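Local coordinates for peptidoglycan-recognition protein LC (Drosophila melanogaster, PDB 2F2L) that is a major activator of the fly imd/Relish immune pathway and probably takes part in recognising bacterial peptidoglycan through this extracellular amidase-like domain, at residues 25-30 and 98-103; 31-36 and 103-108; 67-72 and 117-122; 138-143 and 155-160. One frame throughout, in Å; residues are numbered along the deposited sequence.

Contact 1. Residues 25-30 and 98-103; sequences GLVIAL and LSFAYI
Val-27 and Phe-100 meet on one face of two neighbouring parallel strands, 26-30 and 98-102, both inner strands of the mixed sheet of the amidase-like PGRP domain. The CG1 methyl of Val-27 sits over the centre of the Phe-100 ring, 3.7 Å from the centroid and only 7° off the ring normal, a CH-pi contact. Chi1 of -180° sets CG1 anti to the backbone N, the position from which it covers the ring. Farther along the same face Ala-29 CB lies obliquely to the Tyr-102 ring, 4.0 Å from CE2. Helix 113-128 covers this side: Leu-122 and Leu-123 pack on Phe-100, and the Tyr-102 hydroxyl is hydrogen-bonded to Thr-119. Ile-28, Leu-30, Ser-99 and Ala-101 point to the other face, where Leu-30 CD1 rests 3.7 Å from Ser-99 CB. Between the two faces runs an unbroken parallel ladder in which Ile-28 and Leu-30 each use N and O toward the partner strand. Its links include Ile-28 N to Leu-98 O at 2.8 Å and Phe-100 N to Ile-28 O at 2.9 Å. The ladder closes with Tyr-102 N on Leu-30 O at 2.8 Å, and that oxygen also lies in plane at the edge of the Tyr-102 ring, 3.6 Å from CD2.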
loop_
_atom_site.group_PDB
_atom_site.type_symbol
_atom_site.label_atom_id
_atom_site.label_comp_id
_atom_site.label_asym_id
_atom_site.label_seq_id
_atom_site.Cartn_x
_atom_site.Cartn_y
_atom_site.Cartn_z
ATOM N N GLY A 25 14.384 -25.202 -4.196
ATOM C CA GLY A 25 13.811 -26.524 -4.458
ATOM C C GLY A 25 12.423 -26.684 -3.863
ATOM O O GLY A 25 11.786 -27.732 -4.010
ATOM N N LEU A 26 11.943 -25.631 -3.210
ATOM C CA LEU A 26 10.696 -25.700 -2.452
ATOM C C LEU A 26 9.832 -24.448 -2.638
ATOM O O LEU A 26 10.310 -23.319 -2.486
ATOM C CB LEU A 26 11.022 -25.883 -0.977
ATOM C CG LEU A 26 9.849 -26.027 -0.008
ATOM C CD1 LEU A 26 9.063 -27.279 -0.304
ATOM C CD2 LEU A 26 10.371 -26.048 1.419
ATOM N N VAL A 27 8.562 -24.658 -2.955
ATOM C CA VAL A 27 7.577 -23.582 -3.052
ATOM C C VAL A 27 6.447 -23.912 -2.085
ATOM O O VAL A 27 5.948 -25.048 -2.079
ATOM C CB VAL A 27 7.039 -23.427 -4.499
ATOM C CG1 VAL A 27 6.015 -22.289 -4.592
ATOM C CG2 VAL A 27 8.182 -23.184 -5.445
ATOM N N ILE A 28 6.052 -22.940 -1.258
ATOM C CA ILE A 28 5.087 -23.170 -0.172
ATOM C C ILE A 28 3.810 -22.361 -0.374
ATOM O O ILE A 28 3.855 -21.130 -0.609
ATOM C CB ILE A 28 5.700 -22.807 1.199
ATOM C CG1 ILE A 28 6.903 -23.712 1.496
ATOM C CG2 ILE A 28 4.682 -22.970 2.320
ATOM C CD1 ILE A 28 7.817 -23.168 2.573
ATOM N N ALA A 29 2.671 -23.047 -0.283
ATOM C CA ALA A 29 1.375 -22.391 -0.419
ATOM C C ALA A 29 0.810 -22.038 0.957
ATOM O O ALA A 29 0.973 -22.792 1.913
ATOM C CB ALA A 29 0.409 -23.255 -1.203
ATOM N N LEU A 30 0.202 -20.864 1.053
ATOM C CA LEU A 30 -0.382 -20.388 2.297
ATOM C C LEU A 30 -1.662 -19.589 2.011
ATOM O O LEU A 30 -1.787 -18.974 0.956
ATOM C CB LEU A 30 0.586 -19.480 3.075
ATOM C CG LEU A 30 2.032 -19.899 3.337
ATOM C CD1 LEU A 30 2.969 -19.311 2.300
ATOM C CD2 LEU A 30 2.461 -19.457 4.719
ATOM N N LEU A 98 10.248 -20.308 -1.784
ATOM C CA LEU A 98 9.441 -19.176 -2.186
ATOM C C LEU A 98 8.045 -19.453 -1.672
ATOM O O LEU A 98 7.629 -20.622 -1.567
ATOM C CB LEU A 98 9.395 -19.055 -3.705
ATOM C CG LEU A 98 10.648 -18.550 -4.415
ATOM C CD1 LEU A 98 10.524 -18.856 -5.892
ATOM C CD2 LEU A 98 10.895 -17.034 -4.189
ATOM N N SER A 99 7.329 -18.383 -1.339
ATOM C CA SER A 99 5.958 -18.482 -0.857
ATOM C C SER A 99 4.957 -17.861 -1.835
ATOM O O SER A 99 5.192 -16.772 -2.376
ATOM C CB SER A 99 5.806 -17.826 0.511
ATOM O OG SER A 99 6.220 -16.470 0.517
ATOM N N PHE A 100 3.869 -18.595 -2.080
ATOM C CA PHE A 100 2.717 -18.106 -2.832
ATOM C C PHE A 100 1.584 -18.035 -1.826
ATOM O O PHE A 100 1.145 -19.063 -1.322
ATOM C CB PHE A 100 2.264 -19.054 -3.961
ATOM C CG PHE A 100 3.253 -19.245 -5.085
ATOM C CD1 PHE A 100 4.442 -18.541 -5.166
ATOM C CD2 PHE A 100 2.962 -20.159 -6.090
ATOM C CE1 PHE A 100 5.317 -18.741 -6.229
ATOM C CE2 PHE A 100 3.837 -20.367 -7.137
ATOM C CZ PHE A 100 5.009 -19.664 -7.210
ATOM N N ALA A 101 1.112 -16.827 -1.537
ATOM C CA ALA A 101 -0.022 -16.648 -0.635
ATOM C C ALA A 101 -1.296 -16.483 -1.467
ATOM O O ALA A 101 -1.318 -15.738 -2.449
ATOM C CB ALA A 101 0.180 -15.450 0.238
ATOM N N TYR A 102 -2.355 -17.171 -1.058
ATOM C CA TYR A 102 -3.625 -17.136 -1.769
ATOM C C TYR A 102 -4.528 -16.175 -1.011
ATOM O O TYR A 102 -4.749 -16.333 0.178
ATOM C CB TYR A 102 -4.180 -18.577 -1.923
ATOM C CG TYR A 102 -3.320 -19.320 -2.925
ATOM C CD1 TYR A 102 -3.681 -19.379 -4.261
ATOM C CD2 TYR A 102 -2.072 -19.828 -2.561
ATOM C CE1 TYR A 102 -2.871 -20.004 -5.203
ATOM C CE2 TYR A 102 -1.242 -20.440 -3.493
ATOM C CZ TYR A 102 -1.646 -20.528 -4.814
ATOM O OH TYR A 102 -0.816 -21.119 -5.748
ATOM N N ILE A 103 -5.002 -15.140 -1.701
ATOM C CA ILE A 103 -5.787 -14.096 -1.041
ATOM C C ILE A 103 -7.186 -14.613 -0.724
ATOM O O ILE A 103 -7.984 -14.861 -1.619
ATOM C CB ILE A 103 -5.875 -12.816 -1.861
ATOM C CG1 ILE A 103 -4.467 -12.295 -2.153
ATOM C CG2 ILE A 103 -6.717 -11.759 -1.117
ATOM C CD1 ILE A 103 -4.415 -11.221 -3.191
#

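Contact 2. Residues 31-36 and 103-108. With NAG (2-acetamido-2-deoxy-beta-D-glucopyranose), chain C.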
loop_
_atom_site.group_PDB
_atom_site.type_symbol
_atom_site.label_atom_id
_atom_site.label_comp_id
_atom_site.label_asym_id
_atom_site.label_seq_id
_atom_site.Cartn_x
_atom_site.Cartn_y
_atom_site.Cartn_z
ATOM N N PRO A 31 -2.606 -19.586 2.962
ATOM C CA PRO A 31 -3.740 -18.670 2.884
ATOM C C PRO A 31 -3.369 -17.311 3.489
ATOM O O PRO A 31 -2.504 -17.247 4.364
ATOM C CB PRO A 31 -4.793 -19.375 3.737
ATOM C CG PRO A 31 -3.976 -20.038 4.803
ATOM C CD PRO A 31 -2.673 -20.432 4.160
ATOM N N THR A 32 -4.002 -16.233 3.047
ATOM C CA THR A 32 -3.765 -14.943 3.709
ATOM C C THR A 32 -4.665 -14.802 4.943
ATOM O O THR A 32 -4.400 -13.980 5.826
ATOM C CB THR A 32 -3.972 -13.728 2.746
ATOM O OG1 THR A 32 -5.303 -13.742 2.215
ATOM C CG2 THR A 32 -2.983 -13.760 1.624
ATOM N N ASN A 33 -5.731 -15.605 4.991
ATOM C CA ASN A 33 -6.808 -15.469 5.980
ATOM C C ASN A 33 -7.410 -14.072 6.050
ATOM O O ASN A 33 -7.893 -13.639 7.092
ATOM C CB ASN A 33 -6.337 -15.949 7.363
ATOM C CG ASN A 33 -6.003 -17.425 7.371
ATOM O OD1 ASN A 33 -6.721 -18.223 6.767
ATOM N ND2 ASN A 33 -4.902 -17.798 8.037
ATOM N N SER A 34 -7.400 -13.379 4.918
ATOM C CA SER A 34 -8.104 -12.132 4.748
ATOM C C SER A 34 -9.365 -12.465 3.959
ATOM O O SER A 34 -9.491 -13.576 3.433
ATOM C CB SER A 34 -7.237 -11.137 3.969
ATOM O OG SER A 34 -7.036 -11.547 2.623
ATOM N N GLU A 35 -10.289 -11.515 3.867
ATOM C CA GLU A 35 -11.356 -11.592 2.872
ATOM C C GLU A 35 -10.744 -11.783 1.490
ATOM O O GLU A 35 -9.603 -11.401 1.260
ATOM C CB GLU A 35 -12.213 -10.324 2.887
ATOM C CG GLU A 35 -13.331 -10.360 3.915
ATOM C CD GLU A 35 -13.860 -8.984 4.269
ATOM O OE1 GLU A 35 -15.038 -8.691 3.959
ATOM O OE2 GLU A 35 -13.096 -8.193 4.865
ATOM N N ASN A 36 -11.491 -12.389 0.578
ATOM C CA ASN A 36 -10.982 -12.654 -0.759
ATOM C C ASN A 36 -11.204 -11.440 -1.678
ATOM O O ASN A 36 -11.516 -10.347 -1.205
ATOM C CB ASN A 36 -11.576 -13.961 -1.320
ATOM C CG ASN A 36 -13.033 -13.840 -1.700
ATOM O OD1 ASN A 36 -13.679 -12.829 -1.435
ATOM N ND2 ASN A 36 -13.562 -14.892 -2.333
ATOM N N ILE A 103 -5.002 -15.140 -1.701
ATOM C CA ILE A 103 -5.787 -14.096 -1.041
ATOM C C ILE A 103 -7.186 -14.613 -0.724
ATOM O O ILE A 103 -7.984 -14.861 -1.619
ATOM C CB ILE A 103 -5.875 -12.816 -1.861
ATOM C CG1 ILE A 103 -4.467 -12.295 -2.153
ATOM C CG2 ILE A 103 -6.717 -11.759 -1.117
ATOM C CD1 ILE A 103 -4.415 -11.221 -3.191
ATOM N N GLY A 104 -7.462 -14.768 0.565
ATOM C CA GLY A 104 -8.723 -15.331 1.022
ATOM C C GLY A 104 -8.522 -16.259 2.204
ATOM O O GLY A 104 -7.449 -16.323 2.785
ATOM N N SER A 105 -9.581 -16.979 2.543
ATOM C CA SER A 105 -9.579 -17.985 3.597
ATOM C C SER A 105 -10.170 -19.248 2.966
ATOM O O SER A 105 -11.242 -19.174 2.357
ATOM C CB SER A 105 -10.441 -17.518 4.770
ATOM O OG SER A 105 -10.262 -18.380 5.891
ATOM N N PHE A 106 -9.474 -20.381 3.079
ATOM C CA PHE A 106 -9.810 -21.560 2.267
ATOM C C PHE A 106 -9.904 -22.854 3.057
ATOM O O PHE A 106 -9.445 -23.896 2.602
ATOM C CB PHE A 106 -8.794 -21.732 1.146
ATOM C CG PHE A 106 -8.585 -20.503 0.334
ATOM C CD1 PHE A 106 -9.406 -20.225 -0.750
ATOM C CD2 PHE A 106 -7.575 -19.604 0.662
ATOM C CE1 PHE A 106 -9.217 -19.072 -1.502
ATOM C CE2 PHE A 106 -7.380 -18.459 -0.084
ATOM C CZ PHE A 106 -8.197 -18.186 -1.168
ATOM N N LYS A 107 -10.507 -22.789 4.235
ATOM C CA LYS A 107 -10.698 -23.985 5.033
ATOM C C LYS A 107 -11.769 -24.851 4.377
ATOM O O LYS A 107 -11.570 -26.048 4.202
ATOM C CB LYS A 107 -11.044 -23.628 6.479
ATOM C CG LYS A 107 -9.967 -22.759 7.141
ATOM C CD LYS A 107 -9.686 -23.151 8.584
ATOM C CE LYS A 107 -10.650 -22.501 9.558
ATOM N NZ LYS A 107 -10.356 -21.062 9.772
ATOM N N THR A 108 -12.881 -24.233 3.984
ATOM C CA THR A 108 -13.943 -24.934 3.262
ATOM C C THR A 108 -14.195 -24.381 1.861
ATOM O O THR A 108 -14.664 -25.098 0.986
ATOM C CB THR A 108 -15.273 -24.918 4.054
ATOM O OG1 THR A 108 -15.592 -23.581 4.449
ATOM C CG2 THR A 108 -15.164 -25.791 5.293
HETATM C C1 NAG C . -14.986 -14.761 -2.517
HETATM C C2 NAG C . -15.286 -15.627 -3.739
HETATM C C3 NAG C . -16.797 -15.762 -3.914
HETATM C C4 NAG C . -17.432 -16.237 -2.612
HETATM C C5 NAG C . -17.085 -15.225 -1.527
HETATM C C6 NAG C . -17.734 -15.565 -0.184
HETATM C C7 NAG C . -13.744 -15.461 -5.688
HETATM C C8 NAG C . -13.066 -16.706 -5.250
HETATM N N2 NAG C . -14.724 -14.985 -4.925
HETATM O O3 NAG C . -17.082 -16.650 -4.971
HETATM O O4 NAG C . -18.832 -16.359 -2.770
HETATM O O5 NAG C . -15.672 -15.224 -1.373
HETATM O O6 NAG C . -17.281 -16.824 0.266
HETATM O O7 NAG C . -13.371 -14.907 -6.735
HETATM O O HOH W 1 -7.556 -20.456 5.267
HETATM O O HOH W 2 -9.693 -17.628 8.240
#
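Two loops that leave the C-terminal ends of adjacent parallel strands in the PGRP domain, one leading to helix 40-57 and the other to helix 113-128, meet here beside an N-glycosylation site. Thr-32 reaches across with its hydroxyl: Gly-104 N donates to OG1 at 2.9 Å, nearly straight at 167°. OG1 lies between the backbone N and the carbonyl carbon (chi1 58°), and it also donates to Ser-34 OG at 2.8 Å; a weak bond links it to Tyr-102 O as well. Ser-34 OG in turn gives its proton to Glu-35 O, so two hydroxyls and a carbonyl form a short chain of hydrogen bonds along the 32-35 loop. Asn-33 N adds a weak, strongly bent bond to Gly-104 O. Gly-104 brings its CA within 3.1 Å of Ser-34 O as a CA-H...O contact; at phi 140° there is no room for a CB, which would meet the carbonyl O of Ile-103 and the Phe-106 ring. That ring meets Pro-31 CB at its edge, close to its plane, while Leu-156 of helix 154-158 packs against it. A water lies 2.8 Å from Asn-33 OD1 and accepts from Phe-106 N. Asn-33 ND2 is hydrogen-bonded to Asp-150 O. Asn-36 packs CB against Ile-103 O at 3.7 Å, then turns its amide away from the other loop, where ND2 is covalently bonded to C1 of the N-acetylglucosamine at 1.4 Å.

Contact 3. Residues 67-72 and 117-122; sequences FLIGGD and SVTRLL
This is apolar packing of a helix on a sheet: strand 67-69 faces helix 113-128 in the buried interior, the segment axes 10.2 Å apart and running roughly antiparallel at 154°. Alternate strand residues Phe-67 and Ile-69 point to the helix, which answers with Val-118 and Leu-122, one turn apart. Ile-69 is the centre of the contact and uses both its branches. Its CG2, anti to the backbone N, meets Val-118 CG1 tip to tip at 3.4 Å, closer than carbons usually pack. The Ile-69 and Leu-122 side chains slide past each other in opposite directions, CD1 of the isoleucine coming within 3.6 Å of CD2 of the leucine. Leu-122 also crosses Phe-67 obliquely, the same CD2 lying 4.0 Å from Phe-67 CB, so one methyl touches both strand side chains. Chi1 of -173° sets Leu-122 CG anti to the backbone N, and from there the branch ending in CD2 reaches the strand. Thr-119 touches Ile-69 CD1 through OG1 at 4.2 Å; the polar needs of that oxygen are met by Tyr-102 OH and by Gln-115 O within the helix. Val-75 of the next strand and Trp-81 close round Leu-122, while Ile-69 O receives a hydrogen bond from the side chain of Gln-115. A helix packed by apolar side chains on the central mixed sheet is the layered alpha/beta arrangement of PGRP and Amidase_2 domains.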
loop_
_atom_site.group_PDB
_atom_site.type_symbol
_atom_site.label_atom_id
_atom_site.label_comp_id
_atom_site.label_asym_id
_atom_site.label_seq_id
_atom_site.Cartn_x
_atom_site.Cartn_y
_atom_site.Cartn_z
ATOM N N PHE A 67 5.016 -13.828 -3.557
ATOM C CA PHE A 67 3.935 -13.479 -4.494
ATOM C C PHE A 67 2.637 -13.766 -3.811
ATOM O O PHE A 67 2.594 -14.629 -2.949
ATOM C CB PHE A 67 4.033 -14.305 -5.786
ATOM C CG PHE A 67 5.265 -14.011 -6.578
ATOM C CD1 PHE A 67 5.311 -12.916 -7.415
ATOM C CD2 PHE A 67 6.397 -14.795 -6.441
ATOM C CE1 PHE A 67 6.463 -12.622 -8.132
ATOM C CE2 PHE A 67 7.550 -14.505 -7.148
ATOM C CZ PHE A 67 7.581 -13.424 -7.991
ATOM N N LEU A 68 1.598 -13.022 -4.182
ATOM C CA LEU A 68 0.244 -13.252 -3.712
ATOM C C LEU A 68 -0.676 -13.451 -4.928
ATOM O O LEU A 68 -0.555 -12.741 -5.918
ATOM C CB LEU A 68 -0.255 -12.084 -2.858
ATOM C CG LEU A 68 0.585 -11.787 -1.591
ATOM C CD1 LEU A 68 1.596 -10.690 -1.866
ATOM C CD2 LEU A 68 -0.304 -11.389 -0.416
ATOM N N ILE A 69 -1.594 -14.406 -4.841
ATOM C CA ILE A 69 -2.479 -14.741 -5.959
ATOM C C ILE A 69 -3.915 -14.415 -5.598
ATOM O O ILE A 69 -4.479 -14.964 -4.652
ATOM C CB ILE A 69 -2.377 -16.223 -6.332
ATOM C CG1 ILE A 69 -0.904 -16.690 -6.293
ATOM C CG2 ILE A 69 -3.085 -16.488 -7.682
ATOM C CD1 ILE A 69 -0.281 -17.007 -7.593
ATOM N N GLY A 70 -4.504 -13.510 -6.361
ATOM C CA GLY A 70 -5.859 -13.041 -6.096
ATOM C C GLY A 70 -6.917 -13.822 -6.863
ATOM O O GLY A 70 -6.632 -14.422 -7.903
ATOM N N GLY A 71 -8.147 -13.790 -6.360
ATOM C CA GLY A 71 -9.274 -14.465 -7.014
ATOM C C GLY A 71 -9.493 -14.034 -8.453
ATOM O O GLY A 71 -10.062 -14.787 -9.242
ATOM N N ASP A 72 -9.055 -12.818 -8.786
ATOM C CA ASP A 72 -9.067 -12.308 -10.165
ATOM C C ASP A 72 -8.069 -13.030 -11.087
ATOM O O ASP A 72 -8.047 -12.780 -12.294
ATOM C CB ASP A 72 -8.772 -10.792 -10.177
ATOM C CG ASP A 72 -7.393 -10.441 -9.565
ATOM O OD1 ASP A 72 -6.723 -11.339 -9.012
ATOM O OD2 ASP A 72 -6.983 -9.260 -9.635
ATOM N N SER A 117 -5.149 -21.860 -12.142
ATOM C CA SER A 117 -4.470 -21.837 -13.443
ATOM C C SER A 117 -3.250 -20.904 -13.462
ATOM O O SER A 117 -2.228 -21.246 -14.061
ATOM C CB SER A 117 -5.434 -21.479 -14.566
ATOM O OG SER A 117 -6.158 -20.313 -14.245
ATOM N N VAL A 118 -3.333 -19.738 -12.816
ATOM C CA VAL A 118 -2.191 -18.808 -12.843
ATOM C C VAL A 118 -1.013 -19.321 -11.998
ATOM O O VAL A 118 0.147 -18.983 -12.269
ATOM C CB VAL A 118 -2.568 -17.352 -12.443
ATOM C CG1 VAL A 118 -2.742 -17.214 -10.947
ATOM C CG2 VAL A 118 -1.503 -16.379 -12.952
ATOM N N THR A 119 -1.314 -20.132 -10.987
ATOM C CA THR A 119 -0.290 -20.835 -10.227
ATOM C C THR A 119 0.581 -21.704 -11.112
ATOM O O THR A 119 1.787 -21.757 -10.911
ATOM C CB THR A 119 -0.915 -21.718 -9.140
ATOM O OG1 THR A 119 -1.679 -20.906 -8.237
ATOM C CG2 THR A 119 0.140 -22.473 -8.373
ATOM N N ARG A 120 -0.028 -22.403 -12.077
ATOM C CA ARG A 120 0.729 -23.197 -13.048
ATOM C C ARG A 120 1.678 -22.316 -13.872
ATOM O O ARG A 120 2.860 -22.642 -14.034
ATOM C CB ARG A 120 -0.217 -23.931 -14.003
ATOM C CG ARG A 120 -1.121 -24.975 -13.356
ATOM C CD ARG A 120 -1.998 -25.632 -14.415
ATOM N NE ARG A 120 -2.622 -26.864 -13.939
ATOM C CZ ARG A 120 -3.911 -27.014 -13.619
ATOM N NH1 ARG A 120 -4.781 -25.999 -13.706
ATOM N NH2 ARG A 120 -4.344 -28.210 -13.215
ATOM N N LEU A 121 1.155 -21.212 -14.404
ATOM C CA LEU A 121 1.974 -20.278 -15.185
ATOM C C LEU A 121 3.074 -19.663 -14.309
ATOM O O LEU A 121 4.199 -19.493 -14.772
ATOM C CB LEU A 121 1.140 -19.154 -15.826
ATOM C CG LEU A 121 0.225 -19.387 -17.053
ATOM C CD1 LEU A 121 0.711 -20.510 -17.992
ATOM C CD2 LEU A 121 -1.198 -19.654 -16.642
ATOM N N LEU A 122 2.746 -19.352 -13.053
ATOM C CA LEU A 122 3.709 -18.725 -12.131
ATOM C C LEU A 122 4.876 -19.668 -11.810
ATOM O O LEU A 122 6.033 -19.253 -11.857
ATOM C CB LEU A 122 3.035 -18.241 -10.826
ATOM C CG LEU A 122 3.944 -17.436 -9.885
ATOM C CD1 LEU A 122 4.489 -16.179 -10.582
ATOM C CD2 LEU A 122 3.213 -17.055 -8.606
#

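Contact 4. Residues 138-143 and 155-160; sequences FTASSK and ALYASF
Strand 136-140 passes straight into helix 141-144, with Ala-140 at the N-cap, and this strand-to-helix corner approaches helix 154-158 most closely at Ala-140 and Tyr-157, whose CA atoms are 6.3 Å apart. The corner lies at one edge of the mixed sheet of the PGRP domain, where the chain returns to pack on the outermost strand. Ala-140 CB stands over the centre of the Tyr-157 ring, 3.4 Å from the centroid and 11° off the normal, a close CH-pi contact. Ser-142 approaches the same ring obliquely from the first turn of the helix, its OG 3.2 Å from CE2. At the far end of the ring, Ser-141 OG and Tyr-157 OH lie 3.0 Å apart, and each has a weak bond to Ala-29 O. The tyrosine hydroxyl is hydrogen-bonded to Phe-151 O. Two residues before Ala-140 on the strand, Phe-138 forms an aromatic pair with Phe-160: the edge of Phe-138 is turned to the face of Phe-160, centroids 4.9 Å apart and planes at 56°. Trp-166 packs against both phenylalanines, and Trp-163 meets Phe-160 edge-to-face, building an aromatic cluster. In the Phe-138/Phe-160 pair, CE2 of Phe-138 sits over the centre of the Phe-160 ring, 3.9 Å from CD1 of Phe-160.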
loop_
_atom_site.group_PDB
_atom_site.type_symbol
_atom_site.label_atom_id
_atom_site.label_comp_id
_atom_site.label_asym_id
_atom_site.label_seq_id
_atom_site.Cartn_x
_atom_site.Cartn_y
_atom_site.Cartn_z
ATOM N N PHE A 138 6.267 -28.587 -4.454
ATOM C CA PHE A 138 5.237 -27.597 -4.100
ATOM C C PHE A 138 4.453 -28.226 -2.948
ATOM O O PHE A 138 3.991 -29.372 -3.052
ATOM C CB PHE A 138 4.362 -27.326 -5.331
ATOM C CG PHE A 138 3.331 -26.214 -5.174
ATOM C CD1 PHE A 138 3.528 -25.130 -4.321
ATOM C CD2 PHE A 138 2.176 -26.241 -5.944
ATOM C CE1 PHE A 138 2.571 -24.123 -4.205
ATOM C CE2 PHE A 138 1.208 -25.233 -5.834
ATOM C CZ PHE A 138 1.415 -24.164 -4.969
ATOM N N THR A 139 4.349 -27.530 -1.822
ATOM C CA THR A 139 3.672 -28.102 -0.649
ATOM C C THR A 139 2.887 -27.082 0.154
ATOM O O THR A 139 2.983 -25.887 -0.085
ATOM C CB THR A 139 4.661 -28.832 0.288
ATOM O OG1 THR A 139 3.930 -29.627 1.235
ATOM C CG2 THR A 139 5.533 -27.885 1.022
ATOM N N ALA A 140 2.108 -27.591 1.104
ATOM C CA ALA A 140 1.317 -26.780 2.000
ATOM C C ALA A 140 2.145 -26.380 3.191
ATOM O O ALA A 140 2.868 -27.204 3.787
ATOM C CB ALA A 140 0.085 -27.546 2.461
ATOM N N SER A 141 2.020 -25.109 3.551
ATOM C CA SER A 141 2.586 -24.612 4.787
ATOM C C SER A 141 2.141 -25.446 5.987
ATOM O O SER A 141 2.916 -25.650 6.917
ATOM C CB SER A 141 2.230 -23.133 4.983
ATOM O OG SER A 141 0.835 -22.952 5.119
ATOM N N SER A 142 0.907 -25.953 5.945
ATOM C CA SER A 142 0.357 -26.711 7.057
ATOM C C SER A 142 0.958 -28.112 7.194
ATOM O O SER A 142 1.002 -28.658 8.290
ATOM C CB SER A 142 -1.162 -26.836 6.929
ATOM O OG SER A 142 -1.510 -27.512 5.745
ATOM N N LYS A 143 1.389 -28.697 6.083
ATOM C CA LYS A 143 2.075 -29.991 6.111
ATOM C C LYS A 143 3.430 -29.826 6.804
ATOM O O LYS A 143 3.841 -30.671 7.585
ATOM C CB LYS A 143 2.242 -30.543 4.687
ATOM C CG LYS A 143 3.192 -31.741 4.569
ATOM C CD LYS A 143 2.870 -32.641 3.363
ATOM C CE LYS A 143 3.876 -33.797 3.246
ATOM N NZ LYS A 143 3.270 -35.084 2.744
ATOM N N ALA A 155 -9.278 -26.677 1.809
ATOM C CA ALA A 155 -9.860 -26.590 0.469
ATOM C C ALA A 155 -8.868 -26.055 -0.564
ATOM O O ALA A 155 -8.915 -26.432 -1.734
ATOM C CB ALA A 155 -11.132 -25.772 0.486
ATOM N N LEU A 156 -7.960 -25.187 -0.135
ATOM C CA LEU A 156 -6.890 -24.708 -1.010
ATOM C C LEU A 156 -5.958 -25.863 -1.373
ATOM O O LEU A 156 -5.720 -26.126 -2.558
ATOM C CB LEU A 156 -6.092 -23.578 -0.330
ATOM C CG LEU A 156 -4.807 -23.097 -1.011
ATOM C CD1 LEU A 156 -5.110 -22.471 -2.361
ATOM C CD2 LEU A 156 -4.058 -22.121 -0.122
ATOM N N TYR A 157 -5.454 -26.561 -0.357
ATOM C CA TYR A 157 -4.421 -27.578 -0.579
ATOM C C TYR A 157 -4.939 -28.800 -1.342
ATOM O O TYR A 157 -4.202 -29.394 -2.120
ATOM C CB TYR A 157 -3.798 -28.014 0.746
ATOM C CG TYR A 157 -3.264 -26.853 1.562
ATOM C CD1 TYR A 157 -2.458 -25.877 0.978
ATOM C CD2 TYR A 157 -3.553 -26.737 2.922
ATOM C CE1 TYR A 157 -1.952 -24.827 1.719
ATOM C CE2 TYR A 157 -3.063 -25.671 3.671
ATOM C CZ TYR A 157 -2.265 -24.723 3.061
ATOM O OH TYR A 157 -1.766 -23.661 3.788
ATOM N N ALA A 158 -6.210 -29.142 -1.125
ATOM C CA ALA A 158 -6.872 -30.233 -1.852
ATOM C C ALA A 158 -6.912 -29.975 -3.358
ATOM O O ALA A 158 -6.895 -30.913 -4.149
ATOM C CB ALA A 158 -8.286 -30.439 -1.319
ATOM N N SER A 159 -6.940 -28.696 -3.739
ATOM C CA SER A 159 -6.949 -28.291 -5.150
ATOM C C SER A 159 -5.642 -28.597 -5.896
ATOM O O SER A 159 -5.639 -28.676 -7.128
ATOM C CB SER A 159 -7.283 -26.794 -5.264
ATOM O OG SER A 159 -8.435 -26.476 -4.484
ATOM N N PHE A 160 -4.544 -28.763 -5.156
ATOM C CA PHE A 160 -3.242 -29.118 -5.740
ATOM C C PHE A 160 -2.857 -30.582 -5.523
ATOM O O PHE A 160 -1.805 -31.022 -5.971
ATOM C CB PHE A 160 -2.131 -28.257 -5.132
ATOM C CG PHE A 160 -2.361 -26.790 -5.258
ATOM C CD1 PHE A 160 -2.506 -26.205 -6.502
ATOM C CD2 PHE A 160 -2.404 -25.988 -4.129
ATOM C CE1 PHE A 160 -2.701 -24.845 -6.623
ATOM C CE2 PHE A 160 -2.592 -24.632 -4.235
ATOM C CZ PHE A 160 -2.736 -24.051 -5.485
#

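Contacts 1, 3 and 4 are buried, whereas contact 2 is only partly so and carries the sugar at the surface. Contacts 1 and 2 are continuous, sharing Ile-103: the ladder of paired strands gives way to loops joined by hydroxyls, the backbone of Gly-104 and water. Contact 3 extends the same sheet by one strand, Ala-101 O pairing with Ile-69 N, and contact 4 borders it on the other side through Ala-29 N and Thr-139 O. Backbone bonds dominate contact 1, aliphatic packing contact 3, and aromatic rings contact 4. Helix 113-128 is common to contacts 1, 3 and 4 on one face of the sheet, its Thr-119 touching Phe-138 and Phe-160.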